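Local coordinates for protein putative invasin (Yersinia pseudotuberculosis IP 31758, PDB 5N40) that is an adhesin of the invasin family that probably mediates bacterial attachment to host cells, presenting a C-type lectin-like domain at the tip of a rod of immunoglobulin-like domains, at residues V30-L35 / L67-L72. The protein carries 1 engineered substitution. Sequence-based numbering, arbitrary orientation.
Sequences VVTLTL and LYTATL
Leu33 and Tyr68 meet twice over, through backbone and side chain. Leu33 N donates to Tyr68 O at 2.8 Å and Tyr68 N returns a bond of 2.8 Å to Leu33 O, closing an antiparallel hydrogen-bonded pair. Their side chains run side by side on one face of the sheet, with Leu33 CD2 4.1 Å from Tyr68 CD1. Tyr68 CG sits anti to its carbonyl carbon (chi1 -56°), and the ring extends toward Leu35, whose CB reaches Tyr68 CE1 at 3.9 Å. Two residues further along, Val31 and Ala70 form the second hydrogen-bonded pair, its straighter bond running from Val31 N to Ala70 O (2.9 Å, 171° at the hydrogen).

On the other face lie the non-hydrogen-bonded pairs. The methyl CG2 of Thr69 touches Thr32 OG1 at 3.4 Å, while Thr69 OG1, turned between its backbone N and carbonyl carbon (chi1 60°), hydrogen-bonds Gln63. Beside them Leu67 lies alongside Thr34, its CD1 3.7 Å from Thr34 OG1, and slants across Thr32, its CG meeting the methyl CG2 of Thr32.

Farther out, the Tyr68 hydroxyl is gripped by Val43 O and Gln46 N, which fix the tip of the ring. Val48 of strand 48-52 packs against both Leu33 and Tyr68, and Phe50 against Ala70, whereas Val15 touches Thr32 on the partly exposed face. One face turned to a buried interior and the other toward solvent is the alternation expected of neighbouring antiparallel strands in an immunoglobulin-like beta sandwich, here the invasin domain 3 module.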
loop_
_atom_site.group_PDB
_atom_site.type_symbol
_atom_site.label_atom_id
_atom_site.label_comp_id
_atom_site.label_asym_id
_atom_site.label_seq_id
_atom_site.Cartn_x
_atom_site.Cartn_y
_atom_site.Cartn_z
ATOM N N VAL A 30 -10.770 38.102 -9.225
ATOM C CA VAL A 30 -10.849 39.212 -10.168
ATOM C C VAL A 30 -9.459 39.801 -10.333
ATOM O O VAL A 30 -8.808 40.172 -9.348
ATOM C CB VAL A 30 -11.860 40.277 -9.707
ATOM C CG1 VAL A 30 -11.773 41.526 -10.585
ATOM C CG2 VAL A 30 -13.273 39.708 -9.750
ATOM N N VAL A 31 -9.001 39.874 -11.578
ATOM C CA VAL A 31 -7.721 40.474 -11.923
ATOM C C VAL A 31 -7.998 41.874 -12.440
ATOM O O VAL A 31 -8.822 42.054 -13.346
ATOM C CB VAL A 31 -6.977 39.633 -12.974
ATOM C CG1 VAL A 31 -5.631 40.250 -13.307
ATOM C CG2 VAL A 31 -6.817 38.202 -12.488
ATOM N N THR A 32 -7.338 42.869 -11.850
ATOM C CA THR A 32 -7.558 44.270 -12.189
ATOM C C THR A 32 -6.243 44.893 -12.623
ATOM O O THR A 32 -5.273 44.913 -11.858
ATOM C CB THR A 32 -8.148 45.042 -11.007
ATOM O OG1 THR A 32 -9.427 44.495 -10.670
ATOM C CG2 THR A 32 -8.323 46.527 -11.350
ATOM N N LEU A 33 -6.215 45.385 -13.854
ATOM C CA LEU A 33 -5.152 46.256 -14.322
ATOM C C LEU A 33 -5.585 47.699 -14.142
ATOM O O LEU A 33 -6.667 48.084 -14.589
ATOM C CB LEU A 33 -4.841 45.999 -15.796
ATOM C CG LEU A 33 -3.894 46.992 -16.469
ATOM C CD1 LEU A 33 -2.464 46.828 -15.956
ATOM C CD2 LEU A 33 -3.955 46.845 -17.987
ATOM N N THR A 34 -4.728 48.493 -13.507
ATOM C CA THR A 34 -4.873 49.947 -13.457
ATOM C C THR A 34 -3.802 50.499 -14.390
ATOM O O THR A 34 -2.618 50.501 -14.051
ATOM C CB THR A 34 -4.727 50.461 -12.032
ATOM O OG1 THR A 34 -5.707 49.812 -11.208
ATOM C CG2 THR A 34 -4.921 51.994 -11.972
ATOM N N LEU A 35 -4.220 50.924 -15.582
ATOM C CA LEU A 35 -3.298 51.306 -16.643
ATOM C C LEU A 35 -3.051 52.808 -16.581
ATOM O O LEU A 35 -3.988 53.606 -16.700
ATOM C CB LEU A 35 -3.855 50.894 -18.004
ATOM C CG LEU A 35 -2.907 51.043 -19.197
ATOM C CD1 LEU A 35 -1.653 50.200 -19.018
ATOM C CD2 LEU A 35 -3.611 50.671 -20.495
ATOM N N LEU A 67 -9.344 51.232 -15.740
ATOM C CA LEU A 67 -9.280 49.937 -15.083
ATOM C C LEU A 67 -9.775 48.867 -16.044
ATOM O O LEU A 67 -10.769 49.061 -16.748
ATOM C CB LEU A 67 -10.125 49.925 -13.807
ATOM C CG LEU A 67 -9.416 50.266 -12.493
ATOM C CD1 LEU A 67 -8.638 51.574 -12.583
ATOM C CD2 LEU A 67 -10.441 50.340 -11.377
ATOM N N TYR A 68 -9.076 47.737 -16.069
ATOM C CA TYR A 68 -9.423 46.624 -16.943
ATOM C C TYR A 68 -9.441 45.354 -16.108
ATOM O O TYR A 68 -8.465 45.059 -15.413
ATOM C CB TYR A 68 -8.425 46.490 -18.098
ATOM C CG TYR A 68 -8.274 47.742 -18.932
ATOM C CD1 TYR A 68 -7.539 48.827 -18.464
ATOM C CD2 TYR A 68 -8.859 47.837 -20.189
ATOM C CE1 TYR A 68 -7.397 49.980 -19.221
ATOM C CE2 TYR A 68 -8.717 48.986 -20.956
ATOM C CZ TYR A 68 -7.979 50.048 -20.467
ATOM O OH TYR A 68 -7.832 51.194 -21.227
ATOM N N THR A 69 -10.538 44.601 -16.186
ATOM C CA THR A 69 -10.733 43.455 -15.307
ATOM C C THR A 69 -11.089 42.200 -16.092
ATOM O O THR A 69 -11.618 42.258 -17.203
ATOM C CB THR A 69 -11.828 43.730 -14.274
ATOM O OG1 THR A 69 -13.065 44.014 -14.941
ATOM C CG2 THR A 69 -11.438 44.918 -13.413
ATOM N N ALA A 70 -10.784 41.058 -15.477
ATOM C CA ALA A 70 -11.220 39.756 -15.963
ATOM C C ALA A 70 -11.341 38.824 -14.767
ATOM O O ALA A 70 -10.739 39.052 -13.715
ATOM C CB ALA A 70 -10.260 39.173 -17.003
ATOM N N THR A 71 -12.143 37.778 -14.932
ATOM C CA THR A 71 -12.318 36.771 -13.893
ATOM C C THR A 71 -11.443 35.566 -14.219
ATOM O O THR A 71 -11.542 35.001 -15.312
ATOM C CB THR A 71 -13.784 36.356 -13.770
ATOM O OG1 THR A 71 -14.567 37.484 -13.357
ATOM C CG2 THR A 71 -13.951 35.224 -12.753
ATOM N N LEU A 72 -10.588 35.191 -13.273
ATOM C CA LEU A 72 -9.860 33.937 -13.336
ATOM C C LEU A 72 -10.650 32.869 -12.598
ATOM O O LEU A 72 -11.160 33.108 -11.502
ATOM C CB LEU A 72 -8.476 34.074 -12.701
ATOM C CG LEU A 72 -7.642 32.793 -12.723
ATOM C CD1 LEU A 72 -6.689 32.810 -13.885
ATOM C CD2 LEU A 72 -6.894 32.593 -11.428
#